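Local coordinates for putative uncharacterized protein (PDB 4HR1), which is of unknown function, a mainly helical protein of a virus that infects Pyrococcus abyssi, with a bundle assigned to a bromodomain-like family, at residues Gln11-Leu16 / Leu83-Ile88; Arg17-Phe22 / Asp113-Leu118; Thr52-Asp57 / Tyr75-Lys80; Glu41-Arg46 / Glu90-Glu95. One frame throughout, in Å; residues are numbered along the deposited sequence.

Contact 1 (Gln11-Leu16 / Leu83-Ile88)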
loop_
_atom_site.group_PDB
_atom_site.type_symbol
_atom_site.label_atom_id
_atom_site.label_comp_id
_atom_site.label_asym_id
_atom_site.label_seq_id
_atom_site.Cartn_x
_atom_site.Cartn_y
_atom_site.Cartn_z
ATOM N N GLN A 11 2.296 4.853 6.246
ATOM C CA GLN A 11 1.779 3.897 7.229
ATOM C C GLN A 11 0.254 3.873 7.277
ATOM O O GLN A 11 -0.348 2.790 7.336
ATOM C CB GLN A 11 2.358 4.167 8.629
ATOM C CG GLN A 11 3.871 3.910 8.784
ATOM C CD GLN A 11 4.329 2.553 8.293
ATOM O OE1 GLN A 11 3.797 1.497 8.672
ATOM N NE2 GLN A 11 5.328 2.561 7.426
ATOM N N LYS A 12 -0.370 5.054 7.197
ATOM C CA LYS A 12 -1.822 5.182 7.224
ATOM C C LYS A 12 -2.457 4.607 5.955
ATOM O O LYS A 12 -3.472 3.897 6.047
ATOM C CB LYS A 12 -2.250 6.661 7.466
ATOM C CG LYS A 12 -1.877 7.236 8.856
ATOM C CD LYS A 12 -3.024 7.121 9.879
ATOM C CE LYS A 12 -2.550 7.000 11.318
ATOM N NZ LYS A 12 -3.619 6.465 12.225
ATOM N N ILE A 13 -1.857 4.894 4.768
ATOM C CA ILE A 13 -2.363 4.374 3.483
ATOM C C ILE A 13 -2.183 2.835 3.477
ATOM O O ILE A 13 -3.144 2.113 3.193
ATOM C CB ILE A 13 -1.726 5.089 2.230
ATOM C CG1 ILE A 13 -2.039 6.620 2.208
ATOM C CG2 ILE A 13 -2.202 4.430 0.915
ATOM C CD1 ILE A 13 -0.960 7.544 1.428
ATOM N N SER A 14 -0.975 2.345 3.851
ATOM C CA SER A 14 -0.687 0.900 3.929
ATOM C C SER A 14 -1.689 0.167 4.820
ATOM O O SER A 14 -2.277 -0.809 4.354
ATOM C CB SER A 14 0.745 0.631 4.382
ATOM O OG SER A 14 1.678 1.223 3.489
ATOM N N TRP A 15 -1.957 0.683 6.057
ATOM C CA TRP A 15 -2.946 0.087 6.968
ATOM C C TRP A 15 -4.278 0.001 6.280
ATOM O O TRP A 15 -4.911 -1.059 6.291
ATOM C CB TRP A 15 -3.125 0.926 8.261
ATOM C CG TRP A 15 -3.824 0.183 9.365
ATOM C CD1 TRP A 15 -3.226 -0.539 10.358
ATOM C CD2 TRP A 15 -5.240 -0.007 9.529
ATOM N NE1 TRP A 15 -4.178 -1.113 11.167
ATOM C CE2 TRP A 15 -5.424 -0.810 10.679
ATOM C CE3 TRP A 15 -6.382 0.485 8.859
ATOM C CZ2 TRP A 15 -6.696 -1.151 11.163
ATOM C CZ3 TRP A 15 -7.638 0.115 9.321
ATOM C CH2 TRP A 15 -7.786 -0.707 10.448
ATOM N N LEU A 16 -4.721 1.122 5.701
ATOM C CA LEU A 16 -6.028 1.197 5.035
ATOM C C LEU A 16 -6.152 0.244 3.836
ATOM O O LEU A 16 -7.200 -0.393 3.685
ATOM C CB LEU A 16 -6.359 2.644 4.652
ATOM C CG LEU A 16 -6.678 3.594 5.811
ATOM C CD1 LEU A 16 -6.871 4.975 5.319
ATOM C CD2 LEU A 16 -7.934 3.189 6.531
ATOM N N LEU A 83 -6.364 13.609 8.276
ATOM C CA LEU A 83 -7.701 13.667 8.834
ATOM C C LEU A 83 -8.703 12.848 8.047
ATOM O O LEU A 83 -9.506 12.124 8.641
ATOM C CB LEU A 83 -8.143 15.123 8.871
ATOM C CG LEU A 83 -8.458 15.648 10.241
ATOM C CD1 LEU A 83 -8.067 17.131 10.354
ATOM C CD2 LEU A 83 -9.924 15.327 10.643
ATOM N N VAL A 84 -8.674 12.978 6.707
ATOM C CA VAL A 84 -9.573 12.254 5.788
ATOM C C VAL A 84 -9.276 10.740 5.907
ATOM O O VAL A 84 -10.203 9.930 5.953
ATOM C CB VAL A 84 -9.431 12.792 4.329
ATOM C CG1 VAL A 84 -10.143 11.899 3.310
ATOM C CG2 VAL A 84 -9.936 14.229 4.230
ATOM N N LEU A 85 -7.976 10.398 6.017
ATOM C CA LEU A 85 -7.470 9.034 6.164
ATOM C C LEU A 85 -7.998 8.390 7.455
ATOM O O LEU A 85 -8.391 7.217 7.436
ATOM C CB LEU A 85 -5.928 9.035 6.146
ATOM C CG LEU A 85 -5.241 9.225 4.790
ATOM C CD1 LEU A 85 -3.749 9.607 4.975
ATOM C CD2 LEU A 85 -5.372 7.978 3.926
ATOM N N GLU A 86 -8.061 9.187 8.567
ATOM C CA GLU A 86 -8.563 8.728 9.857
ATOM C C GLU A 86 -10.048 8.501 9.812
ATOM O O GLU A 86 -10.507 7.523 10.384
ATOM C CB GLU A 86 -8.075 9.603 11.013
ATOM C CG GLU A 86 -8.104 8.915 12.367
ATOM C CD GLU A 86 -7.179 7.733 12.618
ATOM O OE1 GLU A 86 -7.445 6.983 13.584
ATOM O OE2 GLU A 86 -6.147 7.605 11.921
ATOM N N ASP A 87 -10.788 9.298 9.019
ATOM C CA ASP A 87 -12.226 9.066 8.823
ATOM C C ASP A 87 -12.432 7.778 8.039
ATOM O O ASP A 87 -13.373 7.034 8.332
ATOM C CB ASP A 87 -12.895 10.237 8.079
ATOM C CG ASP A 87 -12.849 11.579 8.802
ATOM O OD1 ASP A 87 -13.297 11.643 9.964
ATOM O OD2 ASP A 87 -12.445 12.580 8.172
ATOM N N ILE A 88 -11.527 7.486 7.063
ATOM C CA ILE A 88 -11.599 6.260 6.259
ATOM C C ILE A 88 -11.425 5.040 7.178
ATOM O O ILE A 88 -12.252 4.120 7.131
ATOM C CB ILE A 88 -10.654 6.276 5.018
ATOM C CG1 ILE A 88 -11.069 7.417 4.021
ATOM C CG2 ILE A 88 -10.686 4.923 4.299
ATOM C CD1 ILE A 88 -9.935 7.955 3.115
#
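Lys-12 and Glu-86 make the polar part of this contact, a salt bridge with hydrogen-bond geometry in which Lys-12 NZ stands 2.8 Å from Glu-86 OE2. The ammonium group meets OE2 on its syn side, 15° out of the carboxylate plane. Both chains turn to get there: the glutamate has CG anti to its backbone N (chi1 -158°) and bends at chi2, while the lysine bends at its own chi2. Long, flexible charged residues suit this margin, since they can span it while their ends stay near solvent. Segments 11-16 and 83-88, of helices 5-30 and 72-98 in the helical bundle, run nearly parallel, at 22°, with axes 10.4 Å apart. Beneath the salt bridge the interaction is apolar. Leu-85 CD2 points between two residues of the facing helix, 3.6 Å from Leu-16 CD1 and 4.0 Å from Ile-13 CG1, and its other methyl lies beside Lys-12 CB. Branched leucine thus serves several neighbours at once. Leu-16 CD1 also rests on the backbone, 3.4 Å from Leu-85 O, and Leu-16 CD2 packs 3.9 Å from Ile-88 CG2, the two side chains crossing at about a right angle. Ile-50 and Val-47 of helix 34-63 touch Leu-85 and Ile-88 respectively.

Contact 2 (Arg17-Phe22 / Asp113-Leu118)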
loop_
_atom_site.group_PDB
_atom_site.type_symbol
_atom_site.label_atom_id
_atom_site.label_comp_id
_atom_site.label_asym_id
_atom_site.label_seq_id
_atom_site.Cartn_x
_atom_site.Cartn_y
_atom_site.Cartn_z
ATOM N N ARG A 17 -5.062 0.080 3.040
ATOM C CA ARG A 17 -5.058 -0.843 1.894
ATOM C C ARG A 17 -5.139 -2.300 2.366
ATOM O O ARG A 17 -5.993 -3.056 1.879
ATOM C CB ARG A 17 -3.860 -0.605 0.962
ATOM C CG ARG A 17 -3.927 0.747 0.249
ATOM C CD ARG A 17 -3.441 0.658 -1.179
ATOM N NE ARG A 17 -2.628 1.815 -1.568
ATOM C CZ ARG A 17 -3.095 2.886 -2.203
ATOM N NH1 ARG A 17 -4.388 2.983 -2.500
ATOM N NH2 ARG A 17 -2.280 3.879 -2.526
ATOM N N THR A 18 -4.314 -2.658 3.376
ATOM C CA THR A 18 -4.271 -3.985 3.997
ATOM C C THR A 18 -5.630 -4.318 4.628
ATOM O O THR A 18 -6.083 -5.468 4.535
ATOM C CB THR A 18 -3.121 -4.075 5.003
ATOM O OG1 THR A 18 -1.936 -3.434 4.495
ATOM C CG2 THR A 18 -2.827 -5.512 5.425
ATOM N N ALA A 19 -6.302 -3.297 5.212
ATOM C CA ALA A 19 -7.629 -3.422 5.823
ATOM C C ALA A 19 -8.685 -3.718 4.781
ATOM O O ALA A 19 -9.618 -4.470 5.054
ATOM C CB ALA A 19 -7.980 -2.148 6.580
ATOM N N ILE A 20 -8.542 -3.134 3.576
ATOM C CA ILE A 20 -9.453 -3.371 2.446
ATOM C C ILE A 20 -9.219 -4.792 1.900
ATOM O O ILE A 20 -10.187 -5.511 1.668
ATOM C CB ILE A 20 -9.357 -2.227 1.375
ATOM C CG1 ILE A 20 -10.122 -0.977 1.878
ATOM C CG2 ILE A 20 -9.888 -2.661 -0.035
ATOM C CD1 ILE A 20 -9.626 0.269 1.366
ATOM N N ALA A 21 -7.949 -5.211 1.762
ATOM C CA ALA A 21 -7.575 -6.572 1.334
ATOM C C ALA A 21 -8.214 -7.591 2.281
ATOM O O ALA A 21 -8.834 -8.551 1.812
ATOM C CB ALA A 21 -6.051 -6.739 1.342
ATOM N N PHE A 22 -8.128 -7.323 3.614
ATOM C CA PHE A 22 -8.692 -8.153 4.684
ATOM C C PHE A 22 -10.198 -8.321 4.521
ATOM O O PHE A 22 -10.676 -9.459 4.517
ATOM C CB PHE A 22 -8.348 -7.549 6.056
ATOM C CG PHE A 22 -8.728 -8.380 7.257
ATOM C CD1 PHE A 22 -10.000 -8.293 7.811
ATOM C CD2 PHE A 22 -7.797 -9.205 7.873
ATOM C CE1 PHE A 22 -10.342 -9.042 8.938
ATOM C CE2 PHE A 22 -8.137 -9.936 9.012
ATOM C CZ PHE A 22 -9.404 -9.846 9.542
ATOM N N ASP A 113 -4.787 -5.481 15.717
ATOM C CA ASP A 113 -3.428 -5.891 16.109
ATOM C C ASP A 113 -2.762 -6.710 14.984
ATOM O O ASP A 113 -1.588 -6.475 14.670
ATOM C CB ASP A 113 -3.453 -6.681 17.437
ATOM C CG ASP A 113 -3.570 -5.858 18.719
ATOM O OD1 ASP A 113 -3.954 -4.655 18.636
ATOM O OD2 ASP A 113 -3.325 -6.425 19.807
ATOM N N TYR A 114 -3.533 -7.631 14.355
ATOM C CA TYR A 114 -3.088 -8.419 13.212
ATOM C C TYR A 114 -2.727 -7.483 12.037
ATOM O O TYR A 114 -1.644 -7.605 11.474
ATOM C CB TYR A 114 -4.170 -9.434 12.801
ATOM C CG TYR A 114 -3.927 -10.072 11.451
ATOM C CD1 TYR A 114 -2.881 -10.973 11.262
ATOM C CD2 TYR A 114 -4.755 -9.792 10.366
ATOM C CE1 TYR A 114 -2.647 -11.556 10.020
ATOM C CE2 TYR A 114 -4.534 -10.373 9.122
ATOM C CZ TYR A 114 -3.477 -11.258 8.952
ATOM O OH TYR A 114 -3.236 -11.817 7.716
ATOM N N LEU A 115 -3.594 -6.510 11.728
ATOM C CA LEU A 115 -3.353 -5.548 10.643
ATOM C C LEU A 115 -2.105 -4.718 10.867
ATOM O O LEU A 115 -1.302 -4.570 9.950
ATOM C CB LEU A 115 -4.593 -4.673 10.353
ATOM C CG LEU A 115 -5.803 -5.416 9.753
ATOM C CD1 LEU A 115 -7.009 -4.502 9.654
ATOM C CD2 LEU A 115 -5.481 -6.018 8.397
ATOM N N ASP A 116 -1.908 -4.247 12.113
ATOM C CA ASP A 116 -0.751 -3.455 12.524
ATOM C C ASP A 116 0.524 -4.252 12.341
ATOM O O ASP A 116 1.524 -3.676 11.919
ATOM C CB ASP A 116 -0.877 -3.010 13.998
ATOM C CG ASP A 116 -1.964 -1.993 14.331
ATOM O OD1 ASP A 116 -2.617 -1.479 13.393
ATOM O OD2 ASP A 116 -2.174 -1.725 15.528
ATOM N N SER A 117 0.473 -5.580 12.613
ATOM C CA SER A 117 1.609 -6.509 12.528
ATOM C C SER A 117 2.160 -6.633 11.116
ATOM O O SER A 117 3.380 -6.699 10.940
ATOM C CB SER A 117 1.238 -7.888 13.082
ATOM O OG SER A 117 0.510 -8.669 12.145
ATOM N N LEU A 118 1.251 -6.664 10.119
ATOM C CA LEU A 118 1.538 -6.762 8.684
ATOM C C LEU A 118 2.303 -5.536 8.113
ATOM O O LEU A 118 3.048 -5.681 7.141
ATOM C CB LEU A 118 0.212 -6.959 7.928
ATOM C CG LEU A 118 -0.331 -8.384 7.697
ATOM C CD1 LEU A 118 0.118 -9.371 8.732
ATOM C CD2 LEU A 118 -1.807 -8.381 7.624
#
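Leu-115 reaches over the backbone of the facing helix with both its methyls. Leu-115 CD1 lies 4.0 Å from Ala-19 CB, where a small residue allows close approach, and Leu-115 CD2 sits 3.9 Å from Thr-18 O and 4.0 Å from Phe-22 CD2. Next to it, Thr-18 CG2, anti to the backbone N, meets Leu-118 CD2 at 3.8 Å. Threonine is apt for such a buried spot because its methyl can pack while OG1 is hydrogen-bonded to Ser-14 O, one turn earlier in its own helix.

Phe-22 has CG anti to its backbone N (chi1 -173°), which carries the ring to Tyr-114, and the two meet rim to rim: Phe-22 CE2 comes 3.6 Å from Tyr-114 CE2, the centroids are 5.9 Å apart and the planes are inclined at 52°, with neither ring over the other's face. Tyr-114 CE2 approaches the phenylalanine at its edge. One face of the tyrosine takes Leu-118 CD2, 3.5 Å above the plane and offset toward the rim, while its hydroxyl is hydrogen-bonded to the backbone of another protein chain.

In the bundle, segment 113-118 of helix 109-119 runs at 125° to segment 17-22 of helix 5-30. Met-96 of helix 72-98 touches both Phe-22 and Leu-115, Ile-92 of the same helix backs Ala-19, and aromatic side chains of the other chain meet Phe-22 and Tyr-114.

Contact 3 (Thr52-Asp57 / Tyr75-Lys80)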
loop_
_atom_site.group_PDB
_atom_site.type_symbol
_atom_site.label_atom_id
_atom_site.label_comp_id
_atom_site.label_asym_id
_atom_site.label_seq_id
_atom_site.Cartn_x
_atom_site.Cartn_y
_atom_site.Cartn_z
ATOM N N THR A 52 -3.176 9.819 -3.694
ATOM C CA THR A 52 -2.548 10.633 -4.747
ATOM C C THR A 52 -2.301 12.071 -4.328
ATOM O O THR A 52 -1.261 12.647 -4.692
ATOM C CB THR A 52 -3.237 10.480 -6.111
ATOM O OG1 THR A 52 -4.650 10.544 -5.940
ATOM C CG2 THR A 52 -2.847 9.173 -6.823
ATOM N N ALA A 53 -3.217 12.627 -3.504
ATOM C CA ALA A 53 -3.109 13.976 -2.961
ATOM C C ALA A 53 -1.823 14.208 -2.149
ATOM O O ALA A 53 -1.441 15.364 -1.937
ATOM C CB ALA A 53 -4.319 14.282 -2.104
ATOM N N VAL A 54 -1.144 13.121 -1.717
ATOM C CA VAL A 54 0.077 13.197 -0.902
ATOM C C VAL A 54 1.396 12.691 -1.527
ATOM O O VAL A 54 2.457 12.882 -0.919
ATOM C CB VAL A 54 -0.147 12.664 0.540
ATOM C CG1 VAL A 54 -1.166 13.514 1.290
ATOM C CG2 VAL A 54 -0.553 11.190 0.543
ATOM N N ASN A 55 1.336 12.083 -2.742
ATOM C CA ASN A 55 2.485 11.563 -3.516
ATOM C C ASN A 55 3.609 12.563 -3.607
ATOM O O ASN A 55 4.786 12.181 -3.659
ATOM C CB ASN A 55 2.071 11.224 -4.961
ATOM C CG ASN A 55 1.163 10.040 -5.144
ATOM O OD1 ASN A 55 1.014 9.182 -4.258
ATOM N ND2 ASN A 55 0.561 9.955 -6.334
ATOM N N TRP A 56 3.245 13.859 -3.686
ATOM C CA TRP A 56 4.213 14.942 -3.764
ATOM C C TRP A 56 5.176 14.868 -2.592
ATOM O O TRP A 56 6.377 14.991 -2.812
ATOM C CB TRP A 56 3.500 16.302 -3.845
ATOM C CG TRP A 56 2.674 16.649 -2.645
ATOM C CD1 TRP A 56 1.351 16.366 -2.445
ATOM C CD2 TRP A 56 3.121 17.336 -1.469
ATOM N NE1 TRP A 56 0.950 16.821 -1.210
ATOM C CE2 TRP A 56 2.027 17.393 -0.576
ATOM C CE3 TRP A 56 4.355 17.878 -1.068
ATOM C CZ2 TRP A 56 2.122 18.003 0.681
ATOM C CZ3 TRP A 56 4.456 18.450 0.195
ATOM C CH2 TRP A 56 3.350 18.515 1.047
ATOM N N ASP A 57 4.656 14.560 -1.355
ATOM C CA ASP A 57 5.473 14.494 -0.148
ATOM C C ASP A 57 6.415 13.305 -0.067
ATOM O O ASP A 57 7.511 13.422 0.510
ATOM C CB ASP A 57 4.662 14.711 1.129
ATOM C CG ASP A 57 5.539 15.090 2.305
ATOM O OD1 ASP A 57 5.425 14.430 3.363
ATOM O OD2 ASP A 57 6.441 15.953 2.126
ATOM N N TYR A 75 2.364 21.501 5.072
ATOM C CA TYR A 75 2.024 20.950 6.386
ATOM C C TYR A 75 0.503 20.822 6.592
ATOM O O TYR A 75 0.038 19.752 6.988
ATOM C CB TYR A 75 2.613 21.832 7.501
ATOM C CG TYR A 75 2.469 21.233 8.887
ATOM C CD1 TYR A 75 3.497 20.484 9.454
ATOM C CD2 TYR A 75 1.293 21.394 9.623
ATOM C CE1 TYR A 75 3.362 19.908 10.717
ATOM C CE2 TYR A 75 1.149 20.824 10.889
ATOM C CZ TYR A 75 2.185 20.074 11.427
ATOM O OH TYR A 75 2.064 19.505 12.673
ATOM N N LYS A 76 -0.259 21.908 6.329
ATOM C CA LYS A 76 -1.722 21.960 6.493
ATOM C C LYS A 76 -2.473 20.985 5.583
ATOM O O LYS A 76 -3.459 20.372 6.016
ATOM C CB LYS A 76 -2.250 23.398 6.312
ATOM C CG LYS A 76 -1.891 24.353 7.466
ATOM C CD LYS A 76 -1.921 25.823 7.037
ATOM C CE LYS A 76 -3.279 26.473 7.158
ATOM N NZ LYS A 76 -3.300 27.798 6.488
ATOM N N GLU A 77 -2.016 20.866 4.313
ATOM C CA GLU A 77 -2.580 19.966 3.310
ATOM C C GLU A 77 -2.284 18.506 3.733
ATOM O O GLU A 77 -3.168 17.664 3.593
ATOM C CB GLU A 77 -2.011 20.296 1.911
ATOM C CG GLU A 77 -2.696 19.598 0.740
ATOM C CD GLU A 77 -2.312 18.154 0.453
ATOM O OE1 GLU A 77 -1.123 17.791 0.614
ATOM O OE2 GLU A 77 -3.211 17.385 0.044
ATOM N N ILE A 78 -1.081 18.223 4.285
ATOM C CA ILE A 78 -0.731 16.891 4.803
ATOM C C ILE A 78 -1.672 16.552 6.002
ATOM O O ILE A 78 -2.241 15.451 6.050
ATOM C CB ILE A 78 0.769 16.815 5.224
ATOM C CG1 ILE A 78 1.715 16.758 4.015
ATOM C CG2 ILE A 78 1.030 15.646 6.193
ATOM C CD1 ILE A 78 1.591 15.475 3.106
ATOM N N GLN A 79 -1.836 17.527 6.947
ATOM C CA GLN A 79 -2.691 17.403 8.117
ATOM C C GLN A 79 -4.138 17.184 7.754
ATOM O O GLN A 79 -4.806 16.393 8.410
ATOM C CB GLN A 79 -2.523 18.600 9.068
ATOM C CG GLN A 79 -1.210 18.592 9.863
ATOM C CD GLN A 79 -0.981 17.386 10.768
ATOM O OE1 GLN A 79 0.141 16.879 10.884
ATOM N NE2 GLN A 79 -2.019 16.909 11.457
ATOM N N LYS A 80 -4.621 17.844 6.698
ATOM C CA LYS A 80 -6.006 17.682 6.241
ATOM C C LYS A 80 -6.193 16.325 5.574
ATOM O O LYS A 80 -7.276 15.750 5.661
ATOM C CB LYS A 80 -6.412 18.823 5.295
ATOM C CG LYS A 80 -6.818 20.102 6.025
ATOM C CD LYS A 80 -6.477 21.384 5.255
ATOM C CE LYS A 80 -7.415 21.706 4.108
ATOM N NZ LYS A 80 -6.968 21.097 2.818
#
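Segments 52-57 and 75-80 run roughly antiparallel, at 139° with axes 10.3 Å apart, and the first is kinked where the N atoms of Trp-56 and Asp-57 lack the usual helix bond to the residue four positions earlier. Trp-56 holds CG between its backbone N and carbonyl carbon (chi1 63°), and its indole NE1 is the donor across the contact, 2.9 Å from Glu-77 OE1. The bond is bent, with an N-H...O angle of 136°. OE1 lies close to the indole plane, yet the N-H reaches it from above the carboxylate plane. The same NE1 makes a second, weak bond to Ala-53 O, so one donor serves both helices. Tryptophan suits the place because it offers an N-H at the edge of a large apolar ring. That ring is used too: Trp-56 CZ2 lies 3.5 Å from Ile-78 CD1. Ile-78 CD1 also lies 3.7 Å from Asp-57 CB and 3.8 Å from Val-54 CG1. Consecutive helices 34-63 and 72-98 form an antiparallel helical hairpin of the bundle, paired here near their linking loop: Leu-70 of that loop touches Trp-56 and Asp-57, while Val-9 and Ile-13 of helix 5-30 pack on Val-54.

Contact 4 (Glu41-Arg46 / Glu90-Glu95)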
loop_
_atom_site.group_PDB
_atom_site.type_symbol
_atom_site.label_atom_id
_atom_site.label_comp_id
_atom_site.label_asym_id
_atom_site.label_seq_id
_atom_site.Cartn_x
_atom_site.Cartn_y
_atom_site.Cartn_z
ATOM N N GLU A 41 -15.751 -1.323 -2.091
ATOM C CA GLU A 41 -15.218 -0.779 -3.346
ATOM C C GLU A 41 -15.176 0.752 -3.267
ATOM O O GLU A 41 -14.143 1.351 -3.575
ATOM C CB GLU A 41 -16.056 -1.257 -4.545
ATOM C CG GLU A 41 -15.399 -2.353 -5.362
ATOM C CD GLU A 41 -14.131 -1.948 -6.091
ATOM O OE1 GLU A 41 -13.210 -2.794 -6.168
ATOM O OE2 GLU A 41 -14.038 -0.784 -6.552
ATOM N N LYS A 42 -16.267 1.361 -2.760
ATOM C CA LYS A 42 -16.400 2.804 -2.534
ATOM C C LYS A 42 -15.298 3.298 -1.590
ATOM O O LYS A 42 -14.637 4.288 -1.897
ATOM C CB LYS A 42 -17.803 3.147 -1.997
ATOM C CG LYS A 42 -18.918 3.065 -3.053
ATOM C CD LYS A 42 -19.936 4.214 -2.914
ATOM C CE LYS A 42 -21.132 4.094 -3.841
ATOM N NZ LYS A 42 -22.085 3.047 -3.381
ATOM N N LEU A 43 -15.019 2.536 -0.503
ATOM C CA LEU A 43 -13.947 2.852 0.448
ATOM C C LEU A 43 -12.565 2.788 -0.166
ATOM O O LEU A 43 -11.777 3.714 0.045
ATOM C CB LEU A 43 -14.038 2.016 1.723
ATOM C CG LEU A 43 -15.124 2.477 2.702
ATOM C CD1 LEU A 43 -15.671 1.319 3.502
ATOM C CD2 LEU A 43 -14.619 3.584 3.611
ATOM N N LYS A 44 -12.282 1.733 -0.965
ATOM C CA LYS A 44 -10.999 1.584 -1.673
ATOM C C LYS A 44 -10.730 2.814 -2.574
ATOM O O LYS A 44 -9.628 3.379 -2.527
ATOM C CB LYS A 44 -10.963 0.274 -2.481
ATOM C CG LYS A 44 -9.636 0.009 -3.191
ATOM C CD LYS A 44 -9.771 -1.119 -4.216
ATOM C CE LYS A 44 -8.741 -1.040 -5.324
ATOM N NZ LYS A 44 -9.039 0.046 -6.301
ATOM N N GLU A 45 -11.767 3.264 -3.327
ATOM C CA GLU A 45 -11.657 4.446 -4.179
ATOM C C GLU A 45 -11.343 5.701 -3.392
ATOM O O GLU A 45 -10.467 6.455 -3.811
ATOM C CB GLU A 45 -12.891 4.629 -5.088
ATOM C CG GLU A 45 -12.736 3.973 -6.452
ATOM C CD GLU A 45 -11.409 4.262 -7.131
ATOM O OE1 GLU A 45 -10.590 3.320 -7.239
ATOM O OE2 GLU A 45 -11.140 5.449 -7.430
ATOM N N ARG A 46 -11.997 5.892 -2.210
ATOM C CA ARG A 46 -11.722 7.020 -1.297
ATOM C C ARG A 46 -10.253 7.003 -0.854
ATOM O O ARG A 46 -9.627 8.069 -0.772
ATOM C CB ARG A 46 -12.649 6.981 -0.070
ATOM C CG ARG A 46 -13.918 7.823 -0.199
ATOM C CD ARG A 46 -13.859 9.099 0.634
ATOM N NE ARG A 46 -13.975 8.851 2.077
ATOM C CZ ARG A 46 -13.747 9.766 3.018
ATOM N NH1 ARG A 46 -13.867 9.453 4.300
ATOM N NH2 ARG A 46 -13.395 11.001 2.681
ATOM N N GLU A 90 -12.131 4.827 10.362
ATOM C CA GLU A 90 -13.374 4.754 11.128
ATOM C C GLU A 90 -14.438 4.010 10.337
ATOM O O GLU A 90 -15.046 3.077 10.857
ATOM C CB GLU A 90 -13.841 6.185 11.482
ATOM C CG GLU A 90 -14.770 6.302 12.680
ATOM C CD GLU A 90 -16.264 6.304 12.417
ATOM O OE1 GLU A 90 -17.021 6.599 13.370
ATOM O OE2 GLU A 90 -16.687 6.012 11.275
ATOM N N GLN A 91 -14.627 4.386 9.058
ATOM C CA GLN A 91 -15.614 3.756 8.177
ATOM C C GLN A 91 -15.254 2.301 7.841
ATOM O O GLN A 91 -16.157 1.489 7.608
ATOM C CB GLN A 91 -15.834 4.581 6.906
ATOM C CG GLN A 91 -16.404 5.982 7.114
ATOM C CD GLN A 91 -16.705 6.635 5.784
ATOM O OE1 GLN A 91 -17.858 6.687 5.334
ATOM N NE2 GLN A 91 -15.672 7.113 5.100
ATOM N N ILE A 92 -13.948 1.965 7.837
ATOM C CA ILE A 92 -13.458 0.598 7.612
ATOM C C ILE A 92 -13.890 -0.310 8.793
ATOM O O ILE A 92 -14.491 -1.372 8.557
ATOM C CB ILE A 92 -11.908 0.578 7.369
ATOM C CG1 ILE A 92 -11.487 1.161 5.975
ATOM C CG2 ILE A 92 -11.274 -0.796 7.639
ATOM C CD1 ILE A 92 -12.204 0.611 4.742
ATOM N N ILE A 93 -13.575 0.125 10.056
ATOM C CA ILE A 93 -13.863 -0.590 11.303
ATOM C C ILE A 93 -15.373 -0.777 11.438
ATOM O O ILE A 93 -15.849 -1.886 11.711
ATOM C CB ILE A 93 -13.197 0.110 12.524
ATOM C CG1 ILE A 93 -11.661 0.158 12.366
ATOM C CG2 ILE A 93 -13.593 -0.570 13.843
ATOM C CD1 ILE A 93 -10.966 1.290 13.041
ATOM N N VAL A 94 -16.123 0.292 11.146
ATOM C CA VAL A 94 -17.583 0.284 11.140
ATOM C C VAL A 94 -18.108 -0.762 10.138
ATOM O O VAL A 94 -19.034 -1.499 10.468
ATOM C CB VAL A 94 -18.122 1.722 10.883
ATOM C CG1 VAL A 94 -19.606 1.723 10.521
ATOM C CG2 VAL A 94 -17.867 2.615 12.098
ATOM N N GLU A 95 -17.495 -0.842 8.936
ATOM C CA GLU A 95 -17.857 -1.808 7.897
ATOM C C GLU A 95 -17.578 -3.224 8.352
ATOM O O GLU A 95 -18.458 -4.081 8.210
ATOM C CB GLU A 95 -17.159 -1.503 6.552
ATOM C CG GLU A 95 -17.546 -2.432 5.403
ATOM C CD GLU A 95 -18.987 -2.394 4.919
ATOM O OE1 GLU A 95 -19.752 -1.507 5.369
ATOM O OE2 GLU A 95 -19.347 -3.242 4.068
#
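Glu-95, whose CB lies 4.4 Å from Leu-43 CD1, has its polar end engaged by a salt bridge from OE1 to Arg-98 NH2, one turn further along the same helix. That pairing probably offsets the cost of burying the carboxylate in the helical bundle, where segments 41-46 and 90-95, of helices 34-63 and 72-98, run nearly antiparallel, at 163°, with axes 11.0 Å apart. Across the interface itself the grip is mostly apolar. Leu-43 is its centre: the two branches of this leucine split between successive residues of the other helix, Leu-43 CD2 going to Gln-91 CB at 3.7 Å and CD1 to Ile-92. The leucine and isoleucine, both branched and apolar and so suited to filling the interior, slide past each other in opposite directions. Gln-91 covers the outer margin with an extended chain beyond CG, its aliphatic start against the leucine and its amide near Arg-46. The arginine bends at chi2 and chi3, and its guanidinium plane is turned 70° from that amide; it also packs on Val-84, on Ile-88 and on CB of Asp-87. On the inner side, Ala-19 and Ile-20 of helix 5-30 pack on Ile-92, whose CD1 ends 3.7 Å from Leu-43 CD1 and 3.8 Å from Leu-43 CB.

In the fold
The centre of contact 1 lies about 3 Å from the centre of the chain, and this contact touches each of the other three. It meets contact 2 where Trp-15 NE1 approaches Asp-116 OD1 at 2.7 Å, probably a hydrogen bond, contact 3 where Ile-13 CD1 packs on Val-54 CG2, and contact 4 through Arg-46 on Val-84 and Ile-88. Contacts 2 and 4 touch as well, with Ile-92 CG2 3.7 Å from Ala-19 CB. Contact 3 stands apart from both: its centre is about 23 Å from that of contact 2 and 20 Å from that of contact 4, although contacts 3 and 4 join the same two helices, 34-63 and 72-98.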